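Fimbrium subunit Fim1C (Bacteroides vulgatus, PDB 4QB7) is probably a component of the fimbrium tip, part of the cell-surface filaments through which the bacterium adheres and forms biofilms. Local coordinates at residues P98-P103 with T107-T112; I124-K129 with D136-V141. All blocks are in the same frame, centred on the assembly; numbering follows the deposited sequence.

Contact 1: residues P98-P103 with T107-T112. With SO4 (sulfate ion), chain P.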
loop_
_atom_site.group_PDB
_atom_site.type_symbol
_atom_site.label_atom_id
_atom_site.label_comp_id
_atom_site.label_asym_id
_atom_site.label_seq_id
_atom_site.Cartn_x
_atom_site.Cartn_y
_atom_site.Cartn_z
ATOM N N PRO A 98 9.518 -2.085 4.700
ATOM C CA PRO A 98 10.257 -2.516 5.909
ATOM C C PRO A 98 11.429 -3.405 5.517
ATOM O O PRO A 98 11.389 -4.021 4.457
ATOM C CB PRO A 98 9.184 -3.262 6.715
ATOM C CG PRO A 98 8.269 -3.811 5.676
ATOM C CD PRO A 98 8.221 -2.778 4.594
ATOM N N TYR A 99 12.477 -3.446 6.339
ATOM C CA TYR A 99 13.663 -4.247 6.048
ATOM C C TYR A 99 13.361 -5.758 5.946
ATOM O O TYR A 99 12.608 -6.295 6.751
ATOM C CB TYR A 99 14.703 -3.989 7.124
ATOM C CG TYR A 99 15.954 -4.828 7.009
ATOM C CD1 TYR A 99 16.982 -4.465 6.143
ATOM C CD2 TYR A 99 16.151 -5.938 7.829
ATOM C CE1 TYR A 99 18.137 -5.235 6.034
ATOM C CE2 TYR A 99 17.323 -6.686 7.764
ATOM C CZ TYR A 99 18.306 -6.341 6.851
ATOM O OH TYR A 99 19.464 -7.076 6.787
ATOM N N GLU A 100 13.993 -6.430 4.980
ATOM C CA GLU A 100 13.909 -7.874 4.740
ATOM C C GLU A 100 15.225 -8.534 5.159
ATOM O O GLU A 100 16.253 -8.268 4.537
ATOM C CB GLU A 100 13.608 -8.126 3.246
ATOM C CG GLU A 100 13.519 -9.585 2.831
ATOM C CD GLU A 100 12.520 -10.407 3.606
ATOM O OE1 GLU A 100 11.305 -10.216 3.390
ATOM O OE2 GLU A 100 12.952 -11.211 4.461
ATOM N N SER A 101 15.223 -9.363 6.212
ATOM C CA SER A 101 16.478 -9.995 6.680
ATOM C C SER A 101 16.872 -11.221 5.841
ATOM O O SER A 101 18.034 -11.626 5.884
ATOM C CB SER A 101 16.404 -10.371 8.158
ATOM O OG SER A 101 15.393 -11.332 8.399
ATOM N N LYS A 102 15.927 -11.784 5.067
ATOM C CA LYS A 102 16.132 -12.949 4.187
ATOM C C LYS A 102 15.808 -12.512 2.734
ATOM O O LYS A 102 14.756 -12.884 2.191
ATOM C CB LYS A 102 15.238 -14.126 4.660
ATOM C CG LYS A 102 15.340 -14.462 6.157
ATOM C CD LYS A 102 16.721 -15.006 6.573
ATOM C CE LYS A 102 16.819 -15.297 8.057
ATOM N NZ LYS A 102 17.032 -14.063 8.867
ATOM N N PRO A 103 16.659 -11.657 2.110
ATOM C CA PRO A 103 16.298 -11.072 0.807
ATOM C C PRO A 103 16.317 -12.028 -0.391
ATOM O O PRO A 103 15.955 -11.622 -1.500
ATOM C CB PRO A 103 17.366 -9.992 0.632
ATOM C CG PRO A 103 18.532 -10.498 1.361
ATOM C CD PRO A 103 17.936 -11.089 2.591
ATOM N N THR A 107 11.272 -14.026 3.484
ATOM C CA THR A 107 10.662 -14.614 4.676
ATOM C C THR A 107 9.855 -13.582 5.478
ATOM O O THR A 107 8.691 -13.823 5.802
ATOM C CB THR A 107 11.773 -15.232 5.542
ATOM O OG1 THR A 107 12.517 -16.149 4.747
ATOM C CG2 THR A 107 11.251 -15.933 6.772
ATOM N N ASP A 108 10.483 -12.454 5.808
ATOM C CA ASP A 108 9.909 -11.416 6.644
ATOM C C ASP A 108 8.785 -10.633 5.987
ATOM O O ASP A 108 7.727 -10.486 6.591
ATOM C CB ASP A 108 11.003 -10.416 7.074
ATOM C CG ASP A 108 12.220 -10.972 7.802
ATOM O OD1 ASP A 108 12.216 -12.175 8.141
ATOM O OD2 ASP A 108 13.166 -10.191 8.060
ATOM N N GLN A 109 9.036 -10.057 4.789
ATOM C CA GLN A 109 8.111 -9.118 4.158
ATOM C C GLN A 109 7.560 -9.550 2.819
ATOM O O GLN A 109 6.740 -8.822 2.258
ATOM C CB GLN A 109 8.832 -7.765 3.958
ATOM C CG GLN A 109 9.757 -7.293 5.093
ATOM C CD GLN A 109 9.066 -7.018 6.419
ATOM O OE1 GLN A 109 7.828 -7.032 6.542
ATOM N NE2 GLN A 109 9.855 -6.684 7.435
ATOM N N LYS A 110 7.998 -10.708 2.302
ATOM C CA LYS A 110 7.685 -11.234 0.964
ATOM C C LYS A 110 8.319 -10.290 -0.077
ATOM O O LYS A 110 7.733 -10.034 -1.127
ATOM C CB LYS A 110 6.184 -11.482 0.728
ATOM C CG LYS A 110 5.675 -12.683 1.480
ATOM C CD LYS A 110 4.226 -12.974 1.127
ATOM C CE LYS A 110 3.724 -14.251 1.762
ATOM N NZ LYS A 110 4.443 -15.456 1.254
ATOM N N ILE A 111 9.537 -9.795 0.246
ATOM C CA ILE A 111 10.419 -8.932 -0.538
ATOM C C ILE A 111 11.640 -9.771 -0.957
ATOM O O ILE A 111 12.333 -10.313 -0.111
ATOM C CB ILE A 111 10.850 -7.641 0.268
ATOM C CG1 ILE A 111 9.699 -6.646 0.472
ATOM C CG2 ILE A 111 12.048 -6.932 -0.368
ATOM C CD1 ILE A 111 10.021 -5.488 1.520
ATOM N N THR A 112 11.901 -9.862 -2.260
ATOM C CA THR A 112 13.070 -10.536 -2.852
ATOM C C THR A 112 13.865 -9.426 -3.534
ATOM O O THR A 112 13.296 -8.632 -4.296
ATOM C CB THR A 112 12.634 -11.675 -3.801
ATOM O OG1 THR A 112 11.872 -12.628 -3.073
ATOM C CG2 THR A 112 13.808 -12.378 -4.452
HETATM S S SO4 P . 20.305 -8.992 9.490
HETATM O O1 SO4 P . 20.408 -9.059 8.030
HETATM O O2 SO4 P . 21.037 -7.817 10.027
HETATM O O3 SO4 P . 18.905 -8.897 9.905
HETATM O O4 SO4 P . 20.861 -10.237 10.022
HETATM O O HOH W 1 12.693 -7.759 9.176
#

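Contact 2: residues I124-K129 with D136-V141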
loop_
_atom_site.group_PDB
_atom_site.type_symbol
_atom_site.label_atom_id
_atom_site.label_comp_id
_atom_site.label_asym_id
_atom_site.label_seq_id
_atom_site.Cartn_x
_atom_site.Cartn_y
_atom_site.Cartn_z
ATOM N N ILE A 124 13.121 -5.055 -6.724
ATOM C CA ILE A 124 12.388 -5.753 -5.684
ATOM C C ILE A 124 11.286 -6.560 -6.337
ATOM O O ILE A 124 10.492 -5.998 -7.093
ATOM C CB ILE A 124 11.789 -4.781 -4.638
ATOM C CG1 ILE A 124 12.849 -4.243 -3.662
ATOM C CG2 ILE A 124 10.597 -5.414 -3.883
ATOM C CD1 ILE A 124 12.336 -3.116 -2.814
ATOM N N THR A 125 11.241 -7.875 -6.053
ATOM C CA THR A 125 10.139 -8.750 -6.418
ATOM C C THR A 125 9.271 -8.800 -5.159
ATOM O O THR A 125 9.749 -9.192 -4.079
ATOM C CB THR A 125 10.613 -10.102 -6.917
ATOM O OG1 THR A 125 11.390 -9.884 -8.086
ATOM C CG2 THR A 125 9.438 -11.047 -7.233
ATOM N N PHE A 126 8.022 -8.339 -5.289
ATOM C CA PHE A 126 7.128 -8.221 -4.158
ATOM C C PHE A 126 5.813 -8.995 -4.356
ATOM O O PHE A 126 5.198 -8.933 -5.426
ATOM C CB PHE A 126 6.855 -6.728 -3.930
ATOM C CG PHE A 126 5.940 -6.361 -2.782
ATOM C CD1 PHE A 126 6.394 -6.401 -1.468
ATOM C CD2 PHE A 126 4.651 -5.899 -3.022
ATOM C CE1 PHE A 126 5.552 -6.056 -0.414
ATOM C CE2 PHE A 126 3.817 -5.541 -1.965
ATOM C CZ PHE A 126 4.271 -5.623 -0.669
ATOM N N GLU A 127 5.403 -9.729 -3.301
ATOM C CA GLU A 127 4.153 -10.488 -3.220
ATOM C C GLU A 127 3.270 -9.878 -2.143
ATOM O O GLU A 127 3.756 -9.528 -1.068
ATOM C CB GLU A 127 4.395 -11.978 -2.936
ATOM C CG GLU A 127 3.198 -12.837 -3.309
ATOM C CD GLU A 127 3.117 -14.255 -2.774
ATOM O OE1 GLU A 127 4.159 -14.827 -2.383
ATOM O OE2 GLU A 127 1.992 -14.804 -2.763
ATOM N N VAL A 128 1.990 -9.715 -2.444
ATOM C CA VAL A 128 0.997 -9.162 -1.525
ATOM C C VAL A 128 0.638 -10.231 -0.484
ATOM O O VAL A 128 0.289 -11.354 -0.848
ATOM C CB VAL A 128 -0.250 -8.635 -2.281
ATOM C CG1 VAL A 128 -1.298 -8.112 -1.317
ATOM C CG2 VAL A 128 0.137 -7.544 -3.269
ATOM N N LYS A 129 0.755 -9.867 0.810
ATOM C CA LYS A 129 0.448 -10.697 1.978
ATOM C C LYS A 129 -1.074 -10.645 2.214
ATOM O O LYS A 129 -1.603 -9.588 2.537
ATOM C CB LYS A 129 1.235 -10.157 3.187
ATOM C CG LYS A 129 1.900 -11.185 4.082
ATOM C CD LYS A 129 3.038 -10.520 4.865
ATOM C CE LYS A 129 3.590 -11.398 5.964
ATOM N NZ LYS A 129 5.001 -11.061 6.329
ATOM N N ASP A 136 -2.061 -8.028 7.687
ATOM C CA ASP A 136 -0.605 -8.161 7.669
ATOM C C ASP A 136 0.048 -7.566 6.409
ATOM O O ASP A 136 1.247 -7.765 6.218
ATOM C CB ASP A 136 -0.226 -9.648 7.753
ATOM C CG ASP A 136 -0.467 -10.339 9.078
ATOM O OD1 ASP A 136 -0.859 -9.642 10.052
ATOM O OD2 ASP A 136 -0.264 -11.585 9.144
HETATM N N MSE A 137 -0.726 -6.867 5.539
HETATM C CA MSE A 137 -0.227 -6.298 4.275
HETATM C C MSE A 137 0.881 -5.314 4.565
HETATM O O MSE A 137 0.821 -4.581 5.555
HETATM C CB MSE A 137 -1.350 -5.626 3.446
HETATM C CG MSE A 137 -2.541 -6.541 3.174
HETATM SE SE MSE A 137 -3.906 -5.694 2.153
HETATM C CE MSE A 137 -3.500 -6.338 0.496
ATOM N N ILE A 138 1.912 -5.345 3.728
ATOM C CA ILE A 138 3.087 -4.508 3.861
ATOM C C ILE A 138 2.887 -3.183 3.123
ATOM O O ILE A 138 2.440 -3.168 1.977
ATOM C CB ILE A 138 4.299 -5.308 3.308
ATOM C CG1 ILE A 138 4.546 -6.650 4.067
ATOM C CG2 ILE A 138 5.556 -4.455 3.159
ATOM C CD1 ILE A 138 4.669 -6.594 5.573
ATOM N N ASP A 139 3.220 -2.066 3.789
ATOM C CA ASP A 139 3.210 -0.735 3.171
ATOM C C ASP A 139 4.649 -0.516 2.678
ATOM O O ASP A 139 5.489 0.014 3.414
ATOM C CB ASP A 139 2.722 0.334 4.167
ATOM C CG ASP A 139 2.783 1.773 3.688
ATOM O OD1 ASP A 139 2.916 1.987 2.456
ATOM O OD2 ASP A 139 2.697 2.698 4.552
ATOM N N LEU A 140 4.947 -1.033 1.459
ATOM C CA LEU A 140 6.265 -0.979 0.841
ATOM C C LEU A 140 6.606 0.439 0.445
ATOM O O LEU A 140 5.900 1.050 -0.361
ATOM C CB LEU A 140 6.354 -1.920 -0.382
ATOM C CG LEU A 140 7.709 -1.958 -1.125
ATOM C CD1 LEU A 140 8.791 -2.622 -0.289
ATOM C CD2 LEU A 140 7.570 -2.602 -2.490
ATOM N N VAL A 141 7.704 0.958 1.014
ATOM C CA VAL A 141 8.188 2.301 0.722
ATOM C C VAL A 141 9.568 2.190 0.104
ATOM O O VAL A 141 10.324 1.267 0.415
ATOM C CB VAL A 141 8.160 3.283 1.936
ATOM C CG1 VAL A 141 6.754 3.509 2.447
ATOM C CG2 VAL A 141 9.079 2.849 3.059
HETATM O O HOH W 2 1.667 -7.177 1.454
HETATM O O HOH W 3 -2.447 -9.531 5.130
#

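Contact 1: residues P98-P103 with T107-T112
The surface loop joining strand 90-97 to strand 111-113 doubles back on itself, and its two arms are pinned by carboxylates that collect donors from the opposing arm, Glu-100 on one side and Asp-108 on the other. With chi1 near 180° and a bend at chi2 (56°), the Glu-100 chain brings both oxygens to the turn at Asp-108 and Gln-109. OE1 accepts from Gln-109 N at 2.7 Å on its syn side, somewhat out of the carboxylate plane. OE2 takes Asp-108 N on its syn lone pair at 3.1 Å and Lys-102 N on its anti lone pair. One buried carboxylate thus serves three backbone amides in irregular chain, a task suited to the reach of glutamate, while its CB and CG lie along Ile-111.

Asp-108, with its shorter side chain, grips Ser-101 twice. OD2 receives Ser-101 OG on its syn side at 2.5 Å, whereas Ser-101 N, 2.9 Å from the same OD2, comes from above the carboxylate plane. Asp-108 OD2 and Glu-100 OE2 are 3.7 Å apart, and the donors around them probably offset this repulsion. Gln-109 bends at chi2 so that NE2 donates to Tyr-99 O at 2.9 Å, with the acceptor in its amide plane but the nitrogen above the carbonyl plane. Its OE1 meets CG of Pro-98, which follows a cis peptide bond. The Tyr-99 hydroxyl donates to O1 of a sulfate, probably from the crystallisation liquor. The whole is an irregular connection between strands of two different sheets, its backbone amides held by side-chain carboxylates.

Contact 2: residues I124-K129 with D136-V141
Ile-124, near the start of the touching part of strand 123-127, sends CG2 to within 4.4 Å of CD2 of Leu-140, so two branched aliphatic chains meet at this end. Phe-126 comes next on the same side of the strand and makes two of the apolar contacts, with Leu-140 and Ile-138. Its CG stands anti to the backbone N (chi1 -180°), and the ring is directed at the other segment. Leu-140 CD2 sits over one face, 4.2 Å from the ring centroid and 18° off the normal, a CH-pi contact offset toward the rim. Ile-138 meets the ring differently: CB and CG2 lie at its edge, with CG2 3.9 Å from Phe-126 CE1. With an alanine at Phe-126, a gap is likely to open between strand 123-127 and the Ile-138 and Leu-140 side chains, Leu-140 CD2 losing its aromatic face.

At Val-128 the touching group is CG1, which packs on CE of Met-137, a selenomethionine in this crystal; its flexible chain bends at chi3 to get there. Lys-129, extended beyond CG, lays its aliphatic CD 3.6 Å from Asp-136 O. Here the backbones approach, yet no direct hydrogen bond joins them. One water accepts from both Lys-129 N and Ile-138 N, 2.9 Å from the latter. A second donates to Lys-129 O at 2.7 Å and accepts from Asp-136 N. Apolar residues from one face of strand 123-127 thus pack on the loop leading into strand 141-143 of another sheet; with Leu-168 and Val-167 of strand 159-178 alongside, this is consistent with the sandwich-like core of a transthyretin-like fold.

In the fold
Contact 1 lies toward the surface and contact 2 deeper, their centres about 9 Å apart. They follow one another along the chain, and each has one segment reaching the same sheet, through strands 111-113 and 123-127, which pair antiparallel, Thr-125 N lying 2.8 Å from Thr-112 O. Their chemistry follows their place: residues 98-103 and 107-112 are joined by direct hydrogen bonds that carboxylates accept and a glutamine amide donates, whereas 124-129 and 136-141 meet through aliphatic and aromatic side chains, with waters bridging the backbones where these converge. Ile-111 links the two, meeting Glu-100 in contact 1 while packing on Ile-124, Phe-126 and Leu-140 of contact 2. Ile-138 similarly touches Pro-98 and Gln-109.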